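Cellulose hydrolase (Bacillus licheniformis, PDB 4YZT) hydrolyses beta-1,4-glucosidic bonds within cellulose chains as a tri-modular family 5 (subfamily 4) endo-beta-1,4-glucanase, captured here with cellotetraose bound. Local coordinates at residues 408-413 / 425-430; 345-350 / 431-436; 279-284 / 338-343; 367-372 / 412-417. All blocks are in the same frame, centred on the assembly; numbering follows the deposited sequence.

How the contacts relate
Together the four contacts trace how one beta domain is built and docked onto a catalytic barrel. Contacts 1 and 4 share A412 and Q413 on strand 409-418, one on each of its edges, and their centres lie about 12 Å apart. Contact 2 follows where strand 424-431 ends, about 13 Å from contact 1 between centres, and leads into the C-terminal module. Contact 3 joins the domain to barrel helix 280-296, its centre about 14 Å from that of contact 1; K280 NZ and D427 OD2, 2.9 Å apart, form a salt bridge between the two. The glycan-pocket residues E271 and L275 lie just before helix 280-296, so contact 3 is close in sequence to the substrate site.

Contact 1 of 4, residues 408-413 / 425-430; sequences PGVKAQ and VMDIIL
G409 and L430 open the pairing of two antiparallel strands, each giving its N-H to the other's carbonyl, with G409 N 2.8 Å from L430 O. Farther on, K411 N reaches I428 O at 2.7 Å, nearly along the C=O axis, and I428 N returns a bond to A412 O. K411 and A412 thus both face I428, a classic beta bulge: one extra residue on strand 409-413 shifts the register, and K411 takes up the kink with its helix-like psi of -26°. CA-H...O contacts fill in between these bonds, as from Q413 CA to M426 O at 3.3 Å.

Among the polar side chains, Q413 and D427 lie alongside each other and point the same way. Q413 NE2 meets D427 OD1 on its syn side at 2.9 Å, somewhat out of the carboxylate plane, with amide and carboxylate turned 36° apart. With Q413 CD anti (chi2 178°), the chain runs out alongside the aspartate. D427 OD2 lies near the V410 methyls and also forms a salt bridge with K280.

Carbon contacts complete the pairing. K411 CG rests on L430 CB at 3.7 Å, while its bent chain lets K411 NZ turn back to Q407 O. Q413 CB touches V425 CG1 at 4.0 Å.

Strand 338-347 bonds to the other edge of strand 424-431, taking up D427 and I429, and helix 395-401 covers the face of A412 and I428 through L401 and L398.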
# COMPACT_ATOMS: atom_id res chain seq x y z
N PRO A 408 -19.72 -21.07 -11.28
CA PRO A 408 -19.36 -19.66 -11.10
C PRO A 408 -17.86 -19.43 -10.92
O PRO A 408 -17.12 -20.36 -10.58
CB PRO A 408 -20.12 -19.26 -9.82
CG PRO A 408 -21.22 -20.28 -9.68
CD PRO A 408 -20.64 -21.55 -10.23
N GLY A 409 -17.41 -18.19 -11.15
CA GLY A 409 -16.01 -17.84 -11.00
C GLY A 409 -15.42 -17.25 -12.26
O GLY A 409 -16.13 -17.01 -13.24
N VAL A 410 -14.12 -16.99 -12.25
CA VAL A 410 -13.45 -16.45 -13.41
C VAL A 410 -13.44 -17.50 -14.52
O VAL A 410 -12.86 -18.57 -14.35
CB VAL A 410 -12.01 -16.02 -13.07
CG1 VAL A 410 -11.39 -15.29 -14.23
CG2 VAL A 410 -12.02 -15.14 -11.85
N LYS A 411 -14.08 -17.20 -15.65
CA LYS A 411 -14.19 -18.19 -16.72
C LYS A 411 -13.14 -17.96 -17.80
O LYS A 411 -12.74 -18.88 -18.50
CB LYS A 411 -15.58 -18.16 -17.36
CG LYS A 411 -16.72 -18.24 -16.36
CD LYS A 411 -16.65 -19.49 -15.49
CE LYS A 411 -17.07 -20.73 -16.25
NZ LYS A 411 -17.20 -21.87 -15.31
N ALA A 412 -12.69 -16.71 -17.92
CA ALA A 412 -11.69 -16.37 -18.92
C ALA A 412 -11.08 -15.00 -18.59
O ALA A 412 -11.65 -14.24 -17.82
CB ALA A 412 -12.31 -16.36 -20.31
N GLN A 413 -9.92 -14.72 -19.17
CA GLN A 413 -9.27 -13.43 -19.03
C GLN A 413 -8.90 -12.87 -20.39
O GLN A 413 -8.33 -13.56 -21.22
CB GLN A 413 -8.01 -13.54 -18.17
CG GLN A 413 -8.24 -13.85 -16.72
CD GLN A 413 -6.95 -13.98 -15.95
OE1 GLN A 413 -5.97 -14.54 -16.46
NE2 GLN A 413 -6.91 -13.44 -14.74
N VAL A 425 -5.58 -6.57 -17.92
CA VAL A 425 -6.23 -7.88 -17.91
C VAL A 425 -7.67 -7.81 -17.37
O VAL A 425 -7.88 -7.42 -16.22
CB VAL A 425 -5.45 -8.89 -17.06
CG1 VAL A 425 -6.18 -10.23 -17.02
CG2 VAL A 425 -4.02 -9.03 -17.58
N MET A 426 -8.64 -8.20 -18.18
CA MET A 426 -10.04 -8.19 -17.76
C MET A 426 -10.54 -9.59 -17.42
O MET A 426 -10.51 -10.48 -18.28
CB MET A 426 -10.92 -7.57 -18.85
CG MET A 426 -12.38 -7.36 -18.46
SD MET A 426 -13.35 -6.67 -19.82
CE MET A 426 -13.56 -8.11 -20.84
N ASP A 427 -10.99 -9.80 -16.19
CA ASP A 427 -11.57 -11.09 -15.81
C ASP A 427 -13.02 -11.15 -16.28
O ASP A 427 -13.78 -10.20 -16.10
CB ASP A 427 -11.52 -11.30 -14.30
CG ASP A 427 -10.13 -11.67 -13.80
OD1 ASP A 427 -9.16 -11.68 -14.58
OD2 ASP A 427 -10.02 -11.94 -12.58
N ILE A 428 -13.38 -12.27 -16.92
CA ILE A 428 -14.76 -12.52 -17.27
C ILE A 428 -15.32 -13.48 -16.22
O ILE A 428 -14.90 -14.63 -16.15
CB ILE A 428 -14.90 -13.12 -18.68
CG1 ILE A 428 -14.20 -12.23 -19.71
CG2 ILE A 428 -16.38 -13.35 -19.01
CD1 ILE A 428 -15.11 -11.54 -20.68
N ILE A 429 -16.24 -13.00 -15.40
CA ILE A 429 -16.67 -13.73 -14.21
C ILE A 429 -18.14 -14.14 -14.29
O ILE A 429 -19.02 -13.28 -14.40
CB ILE A 429 -16.48 -12.87 -12.94
CG1 ILE A 429 -15.04 -12.34 -12.86
CG2 ILE A 429 -16.86 -13.67 -11.70
CD1 ILE A 429 -14.83 -11.32 -11.73
N LEU A 430 -18.39 -15.44 -14.23
CA LEU A 430 -19.76 -15.92 -14.10
C LEU A 430 -20.19 -15.93 -12.63
O LEU A 430 -19.48 -16.47 -11.79
CB LEU A 430 -19.89 -17.34 -14.68
CG LEU A 430 -21.29 -17.96 -14.77
CD1 LEU A 430 -22.15 -17.18 -15.76
CD2 LEU A 430 -21.19 -19.43 -15.19

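Contact 2 of 4, residues 345-350 / 431-436; sequences FIKKGQ and YDDPKL. With EDO (1,2-ethanediol), chain C.
Y431 packs its ring against K347, the compact half of a contact that soon opens to solvent. The ring reaches this place because Y431 CG sits between the backbone N and the carbonyl carbon, the crowded position (chi1 83°). K347 CG lies over one face, 4.3 Å from the centroid and offset toward the rim, and K347 CB approaches Y431 CZ at 3.6 Å. F345 CB touches Y431 CD1 at 3.9 Å, with P523 against both aromatic residues. The backbones form a parallel bridge, K347 with Y431: Y431 N bonds to I346 O, and K348 N donates to Y431 O at 2.8 Å.

Looser is the side of the charges. K347, extended throughout, carries NZ past the ring to D433 OD1 at 3.0 Å, a salt bridge on the syn side, while one water bonds Y431 OH and only weakly K347 NZ. K348 NZ stays 4.9 Å from D432 OD2; a water bonded to both spans the gap, and G406 O also binds NZ. In the type II turn K347-Q350, G349 N donates to a 1,2-ethanediol, probably from the crystallisation liquor, which bonds Q350 O.

Backbone bonds, ring packing and one salt bridge are thus direct, whereas the remaining polar links run through water and probably depend more on solvent.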
# COMPACT_ATOMS: atom_id res chain seq x y z
N PHE A 345 -18.71 -8.92 -14.76
CA PHE A 345 -19.62 -9.87 -14.11
C PHE A 345 -20.82 -10.21 -15.00
O PHE A 345 -21.56 -9.32 -15.42
CB PHE A 345 -20.12 -9.32 -12.77
CG PHE A 345 -19.07 -9.23 -11.70
CD1 PHE A 345 -18.85 -10.30 -10.84
CD2 PHE A 345 -18.30 -8.09 -11.55
CE1 PHE A 345 -17.88 -10.21 -9.83
CE2 PHE A 345 -17.34 -8.00 -10.56
CZ PHE A 345 -17.13 -9.06 -9.70
N ILE A 346 -21.00 -11.49 -15.30
CA ILE A 346 -22.14 -11.93 -16.08
C ILE A 346 -22.96 -12.90 -15.23
O ILE A 346 -22.43 -13.88 -14.70
CB ILE A 346 -21.69 -12.61 -17.41
CG1 ILE A 346 -21.07 -11.56 -18.34
CG2 ILE A 346 -22.85 -13.30 -18.11
CD1 ILE A 346 -20.28 -12.15 -19.48
N LYS A 347 -24.26 -12.63 -15.08
CA LYS A 347 -25.08 -13.48 -14.22
C LYS A 347 -25.52 -14.72 -14.97
O LYS A 347 -25.89 -14.66 -16.14
CB LYS A 347 -26.29 -12.71 -13.71
CG LYS A 347 -27.13 -13.49 -12.71
CD LYS A 347 -28.08 -12.57 -11.98
CE LYS A 347 -28.92 -13.31 -10.95
NZ LYS A 347 -29.86 -12.40 -10.26
N LYS A 348 -25.46 -15.86 -14.27
CA LYS A 348 -25.91 -17.13 -14.80
C LYS A 348 -27.33 -16.99 -15.34
O LYS A 348 -28.23 -16.56 -14.62
CB LYS A 348 -25.86 -18.20 -13.71
CG LYS A 348 -25.85 -19.63 -14.22
CD LYS A 348 -25.22 -20.54 -13.17
CE LYS A 348 -25.29 -22.00 -13.57
NZ LYS A 348 -24.69 -22.87 -12.51
N GLY A 349 -27.52 -17.34 -16.60
CA GLY A 349 -28.85 -17.33 -17.20
C GLY A 349 -29.20 -16.03 -17.92
O GLY A 349 -30.13 -16.02 -18.72
N GLN A 350 -28.47 -14.95 -17.66
CA GLN A 350 -28.85 -13.66 -18.23
C GLN A 350 -28.76 -13.69 -19.76
O GLN A 350 -28.04 -14.52 -20.33
CB GLN A 350 -27.98 -12.53 -17.67
CG GLN A 350 -26.63 -12.37 -18.34
CD GLN A 350 -25.94 -11.04 -17.99
OE1 GLN A 350 -25.58 -10.78 -16.84
NE2 GLN A 350 -25.76 -10.19 -19.00
N TYR A 431 -21.33 -15.33 -12.33
CA TYR A 431 -21.82 -15.34 -10.95
C TYR A 431 -23.28 -15.70 -10.88
O TYR A 431 -23.98 -15.72 -11.90
CB TYR A 431 -21.59 -14.00 -10.25
CG TYR A 431 -22.64 -12.94 -10.53
CD1 TYR A 431 -22.57 -12.14 -11.66
CD2 TYR A 431 -23.70 -12.74 -9.65
CE1 TYR A 431 -23.52 -11.18 -11.92
CE2 TYR A 431 -24.66 -11.78 -9.90
CZ TYR A 431 -24.56 -11.00 -11.03
OH TYR A 431 -25.51 -10.04 -11.28
N ASP A 432 -23.73 -16.02 -9.66
CA ASP A 432 -25.13 -16.31 -9.39
C ASP A 432 -25.44 -15.75 -8.01
O ASP A 432 -24.52 -15.32 -7.31
CB ASP A 432 -25.40 -17.81 -9.46
CG ASP A 432 -26.82 -18.12 -9.91
OD1 ASP A 432 -27.66 -17.20 -9.93
OD2 ASP A 432 -27.08 -19.29 -10.24
N ASP A 433 -26.72 -15.72 -7.64
CA ASP A 433 -27.12 -15.22 -6.32
C ASP A 433 -26.32 -15.95 -5.23
O ASP A 433 -26.29 -17.18 -5.19
CB ASP A 433 -28.62 -15.42 -6.07
CG ASP A 433 -29.51 -14.82 -7.16
OD1 ASP A 433 -29.29 -13.67 -7.58
OD2 ASP A 433 -30.45 -15.52 -7.59
N PRO A 434 -25.68 -15.20 -4.33
CA PRO A 434 -24.98 -15.81 -3.20
C PRO A 434 -25.96 -16.53 -2.27
O PRO A 434 -27.09 -16.08 -2.14
CB PRO A 434 -24.35 -14.62 -2.49
CG PRO A 434 -25.21 -13.45 -2.86
CD PRO A 434 -25.66 -13.73 -4.27
N LYS A 435 -25.53 -17.63 -1.66
CA LYS A 435 -26.39 -18.37 -0.76
C LYS A 435 -25.72 -18.55 0.60
O LYS A 435 -24.56 -18.97 0.69
CB LYS A 435 -26.78 -19.73 -1.36
N LEU A 436 -26.44 -18.22 1.66
CA LEU A 436 -25.93 -18.43 3.01
C LEU A 436 -26.66 -19.59 3.66
O LEU A 436 -27.88 -19.68 3.57
CB LEU A 436 -26.08 -17.16 3.85
CG LEU A 436 -24.96 -16.11 3.80
CD1 LEU A 436 -24.70 -15.63 2.39
CD2 LEU A 436 -25.33 -14.94 4.69
C1 EDO C . -24.48 -17.53 -18.80
O1 EDO C . -25.38 -18.32 -18.00
C2 EDO C . -25.24 -16.34 -19.37
O2 EDO C . -26.38 -16.81 -20.11
O HOH W 1 -27.73 -9.79 -9.63
O HOH W 2 -29.62 -17.21 -11.96
O HOH W 3 -25.94 -21.50 -9.90

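Contact 3 of 4, residues 279-284 / 338-343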
# COMPACT_ATOMS: atom_id res chain seq x y z
N GLU A 279 -10.99 -3.26 -5.07
CA GLU A 279 -11.58 -3.08 -6.39
C GLU A 279 -10.46 -2.79 -7.39
O GLU A 279 -9.69 -1.85 -7.21
CB GLU A 279 -12.64 -1.96 -6.39
CG GLU A 279 -13.71 -2.11 -7.48
CD GLU A 279 -13.67 -0.99 -8.52
OE1 GLU A 279 -12.67 -0.24 -8.55
OE2 GLU A 279 -14.63 -0.86 -9.31
N LYS A 280 -10.37 -3.64 -8.41
CA LYS A 280 -9.29 -3.60 -9.40
C LYS A 280 -9.12 -2.29 -10.13
O LYS A 280 -8.02 -1.75 -10.17
CB LYS A 280 -9.52 -4.67 -10.46
CG LYS A 280 -8.54 -5.80 -10.41
CD LYS A 280 -8.92 -6.87 -11.42
CE LYS A 280 -8.43 -8.21 -10.96
NZ LYS A 280 -9.06 -9.31 -11.74
N HIS A 281 -10.19 -1.82 -10.76
CA HIS A 281 -10.10 -0.62 -11.58
C HIS A 281 -9.61 0.56 -10.76
O HIS A 281 -8.71 1.28 -11.17
CB HIS A 281 -11.45 -0.29 -12.21
CG HIS A 281 -11.45 1.03 -12.91
ND1 HIS A 281 -11.03 1.17 -14.21
CD2 HIS A 281 -11.76 2.28 -12.48
CE1 HIS A 281 -11.11 2.45 -14.56
NE2 HIS A 281 -11.54 3.14 -13.52
N SER A 282 -10.21 0.78 -9.60
CA SER A 282 -9.80 1.89 -8.75
C SER A 282 -8.35 1.72 -8.34
O SER A 282 -7.57 2.67 -8.38
CB SER A 282 -10.68 2.00 -7.52
OG SER A 282 -12.01 2.35 -7.89
N LYS A 283 -7.98 0.52 -7.92
CA LYS A 283 -6.61 0.28 -7.46
C LYS A 283 -5.58 0.57 -8.56
O LYS A 283 -4.55 1.20 -8.31
CB LYS A 283 -6.46 -1.16 -6.97
CG LYS A 283 -5.13 -1.43 -6.29
CD LYS A 283 -4.75 -2.91 -6.40
CE LYS A 283 -5.66 -3.81 -5.59
NZ LYS A 283 -5.37 -5.26 -5.91
N TRP A 284 -5.87 0.12 -9.78
CA TRP A 284 -4.95 0.33 -10.90
C TRP A 284 -4.85 1.82 -11.23
O TRP A 284 -3.76 2.37 -11.36
CB TRP A 284 -5.40 -0.47 -12.13
CG TRP A 284 -5.34 -1.97 -11.92
CD1 TRP A 284 -4.84 -2.63 -10.84
CD2 TRP A 284 -5.81 -2.99 -12.82
NE1 TRP A 284 -4.96 -3.99 -11.01
CE2 TRP A 284 -5.56 -4.24 -12.21
CE3 TRP A 284 -6.42 -2.96 -14.09
CZ2 TRP A 284 -5.89 -5.45 -12.83
CZ3 TRP A 284 -6.76 -4.18 -14.70
CH2 TRP A 284 -6.49 -5.40 -14.06
N ILE A 338 -5.65 2.37 -18.98
CA ILE A 338 -6.50 1.79 -17.95
C ILE A 338 -7.87 1.45 -18.56
O ILE A 338 -8.53 2.32 -19.15
CB ILE A 338 -6.69 2.76 -16.75
CG1 ILE A 338 -5.33 3.22 -16.20
CG2 ILE A 338 -7.51 2.09 -15.66
CD1 ILE A 338 -4.51 2.11 -15.52
N ILE A 339 -8.28 0.18 -18.46
CA ILE A 339 -9.59 -0.25 -18.95
C ILE A 339 -10.68 -0.20 -17.87
O ILE A 339 -10.39 -0.34 -16.67
CB ILE A 339 -9.55 -1.69 -19.53
CG1 ILE A 339 -9.29 -2.72 -18.42
CG2 ILE A 339 -8.52 -1.79 -20.65
CD1 ILE A 339 -9.42 -4.17 -18.89
N LYS A 340 -11.92 -0.00 -18.30
CA LYS A 340 -13.10 -0.05 -17.43
C LYS A 340 -14.25 -0.71 -18.18
O LYS A 340 -14.69 -0.19 -19.21
CB LYS A 340 -13.50 1.36 -16.97
CG LYS A 340 -14.38 1.40 -15.73
CD LYS A 340 -14.60 2.82 -15.24
CE LYS A 340 -15.41 2.84 -13.94
NZ LYS A 340 -15.79 4.22 -13.54
N PRO A 341 -14.77 -1.83 -17.66
CA PRO A 341 -14.42 -2.45 -16.38
C PRO A 341 -13.20 -3.35 -16.46
O PRO A 341 -12.86 -3.82 -17.54
CB PRO A 341 -15.68 -3.27 -16.05
CG PRO A 341 -16.17 -3.71 -17.39
CD PRO A 341 -15.83 -2.59 -18.36
N ALA A 342 -12.58 -3.60 -15.32
CA ALA A 342 -11.49 -4.56 -15.23
C ALA A 342 -12.03 -5.94 -14.86
O ALA A 342 -11.41 -6.96 -15.17
CB ALA A 342 -10.45 -4.11 -14.22
N ASP A 343 -13.16 -5.95 -14.17
CA ASP A 343 -13.87 -7.19 -13.86
C ASP A 343 -15.24 -7.17 -14.51
O ASP A 343 -16.07 -6.31 -14.19
CB ASP A 343 -14.01 -7.37 -12.35
CG ASP A 343 -12.80 -8.03 -11.71
OD1 ASP A 343 -12.16 -8.89 -12.35
OD2 ASP A 343 -12.50 -7.68 -10.55
O HOH W 4 -12.66 -5.68 -9.09
O HOH W 5 -13.27 5.22 -12.61
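H281 is held by I339 and K340 on two sides at once. Its ND1 gives a hydrogen to I339 O, 3.0 Å away and close to the ring plane, while the aliphatic chain of K340 crosses the ring at about a right angle. K340 CD lies over one face, 3.7 Å from the centroid, a CH-pi contact with an offset toward the rim. A water joins H281 NE2 to K340 NZ. Beside this, A342 CB touches both W284 CZ3, at 3.7 Å, and K280 CB. K280 stretches its chain to D343, where NZ meets D343 OD1 on the syn side at 3.2 Å; the same ammonium has a second carboxylate in D427, so it bridges two acids of adjacent strands.

One shell out, E279 occupies the N-cap of the helix. E279 OE1 accepts from S282 N at 2.9 Å, a capping bond at the first turn, which carries K280 and H281, and from S282 OG on the opposite face of the carboxylate. H281 CG stands anti to the backbone N (chi1 172°), on the side of the strand. W284 NE1 bonds D320, and K280 O lies 3.2 Å above the plane of the W284 ring. The strand is interrupted after K340, where the peptide before P341 is cis.

Helix 321-330 packs on W284 and I338, strands 355-360 and 424-431 flank strand 338-347, and the contact so joins barrel helix 280-296 to the first strand of the X2 domain.

Contact 4 of 4, residues 367-372 / 412-417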
# COMPACT_ATOMS: atom_id res chain seq x y z
N THR A 367 -2.83 -2.56 -29.17
CA THR A 367 -2.23 -3.38 -30.22
C THR A 367 -2.88 -4.77 -30.36
O THR A 367 -2.57 -5.50 -31.31
CB THR A 367 -0.72 -3.56 -30.00
OG1 THR A 367 -0.48 -3.97 -28.65
CG2 THR A 367 0.03 -2.24 -30.27
N GLY A 368 -3.76 -5.13 -29.44
CA GLY A 368 -4.42 -6.42 -29.51
C GLY A 368 -5.14 -6.86 -28.25
O GLY A 368 -4.92 -6.32 -27.17
N ILE A 369 -6.02 -7.85 -28.41
CA ILE A 369 -6.72 -8.46 -27.28
C ILE A 369 -6.57 -9.98 -27.32
O ILE A 369 -6.94 -10.62 -28.32
CB ILE A 369 -8.21 -8.07 -27.25
CG1 ILE A 369 -8.38 -6.55 -27.29
CG2 ILE A 369 -8.88 -8.64 -26.01
CD1 ILE A 369 -9.82 -6.09 -27.46
N TYR A 370 -6.04 -10.55 -26.25
CA TYR A 370 -5.69 -11.96 -26.24
C TYR A 370 -6.38 -12.75 -25.14
O TYR A 370 -6.69 -12.24 -24.07
CB TYR A 370 -4.18 -12.14 -26.08
CG TYR A 370 -3.36 -11.50 -27.17
CD1 TYR A 370 -3.12 -10.14 -27.19
CD2 TYR A 370 -2.81 -12.28 -28.19
CE1 TYR A 370 -2.37 -9.55 -28.18
CE2 TYR A 370 -2.06 -11.70 -29.20
CZ TYR A 370 -1.84 -10.34 -29.19
OH TYR A 370 -1.09 -9.76 -30.18
N GLN A 371 -6.61 -14.02 -25.43
CA GLN A 371 -6.92 -14.98 -24.39
C GLN A 371 -5.81 -16.02 -24.37
O GLN A 371 -5.58 -16.71 -25.37
CB GLN A 371 -8.28 -15.62 -24.63
CG GLN A 371 -8.66 -16.58 -23.54
CD GLN A 371 -9.89 -17.37 -23.90
OE1 GLN A 371 -10.17 -17.59 -25.08
NE2 GLN A 371 -10.62 -17.81 -22.89
N LYS A 372 -5.13 -16.11 -23.23
CA LYS A 372 -3.86 -16.83 -23.12
C LYS A 372 -2.85 -16.15 -24.02
O LYS A 372 -2.40 -15.04 -23.74
CB LYS A 372 -4.00 -18.31 -23.48
N ALA A 412 -12.69 -16.71 -17.92
CA ALA A 412 -11.69 -16.37 -18.92
C ALA A 412 -11.08 -15.00 -18.59
O ALA A 412 -11.65 -14.24 -17.82
CB ALA A 412 -12.31 -16.36 -20.31
N GLN A 413 -9.92 -14.72 -19.17
CA GLN A 413 -9.27 -13.43 -19.03
C GLN A 413 -8.90 -12.87 -20.39
O GLN A 413 -8.33 -13.56 -21.22
CB GLN A 413 -8.01 -13.54 -18.17
CG GLN A 413 -8.24 -13.85 -16.72
CD GLN A 413 -6.95 -13.98 -15.95
OE1 GLN A 413 -5.97 -14.54 -16.46
NE2 GLN A 413 -6.91 -13.44 -14.74
N LEU A 414 -9.23 -11.60 -20.62
CA LEU A 414 -8.78 -10.95 -21.84
C LEU A 414 -7.62 -10.01 -21.52
O LEU A 414 -7.73 -9.14 -20.66
CB LEU A 414 -9.93 -10.20 -22.51
CG LEU A 414 -11.14 -11.06 -22.89
CD1 LEU A 414 -12.20 -10.22 -23.58
CD2 LEU A 414 -10.73 -12.25 -23.75
N THR A 415 -6.50 -10.22 -22.21
CA THR A 415 -5.33 -9.36 -22.05
C THR A 415 -5.28 -8.31 -23.16
O THR A 415 -5.10 -8.64 -24.33
CB THR A 415 -4.03 -10.18 -22.05
OG1 THR A 415 -4.04 -11.10 -20.94
CG2 THR A 415 -2.81 -9.28 -21.93
N PHE A 416 -5.47 -7.05 -22.78
CA PHE A 416 -5.34 -5.93 -23.71
C PHE A 416 -3.89 -5.48 -23.71
O PHE A 416 -3.38 -5.06 -22.68
CB PHE A 416 -6.24 -4.75 -23.31
CG PHE A 416 -7.73 -5.06 -23.33
CD1 PHE A 416 -8.30 -5.93 -22.41
CD2 PHE A 416 -8.57 -4.44 -24.25
CE1 PHE A 416 -9.66 -6.21 -22.43
CE2 PHE A 416 -9.93 -4.71 -24.27
CZ PHE A 416 -10.48 -5.59 -23.36
N THR A 417 -3.22 -5.59 -24.86
CA THR A 417 -1.82 -5.18 -24.96
C THR A 417 -1.73 -3.81 -25.59
O THR A 417 -2.58 -3.44 -26.40
CB THR A 417 -0.98 -6.18 -25.78
OG1 THR A 417 -1.45 -6.22 -27.13
CG2 THR A 417 -1.06 -7.57 -25.19
O HOH W 6 0.71 -7.81 -28.85
O HOH W 7 -5.49 -13.30 -21.55
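T417 OG1 is gripped by T367 OG1, 2.9 Å away, in a hydroxyl pair whose donor is not settled, and by a water that also bonds Y370 OH. Both hydroxyls take the place between backbone N and carbonyl carbon (chi1 49° for T367 and 63° for T417), which brings them together. Alongside runs regular antiparallel bonding: T367 N to T417 O, T417 N to G368 O, and a mutual pair in which T415 N meets Y370 O at 2.8 Å. G368, with a positive phi of 166°, adopts a backbone shape suited to glycine, and the Y370 ring passes close by. The tyrosine presents its edge, CE1 being 3.6 Å from T417 OG1 and T415 O lying near the ring plane. On that face a second water ties Q413 O to T415 OG1 and reaches K372 N weakly.

On the buried face, I369 and F416 lie side by side, pointing the same way. I369 CG2 stands over the centre of the phenyl ring, 4.3 Å from its centroid, while I369 CD1 touches F416 CE2 at 3.5 Å. L414 CB adds to this packing at 4.0 Å from I369 CG2, and Q371 NE2 comes up to A412 CB.

Such sequence-distant antiparallel strands, one face hydrated and polar, the other apolar and turned to helix 395-401 and strand 390-393, are consistent with the immunoglobulin-like E-set fold assigned to X2 domains.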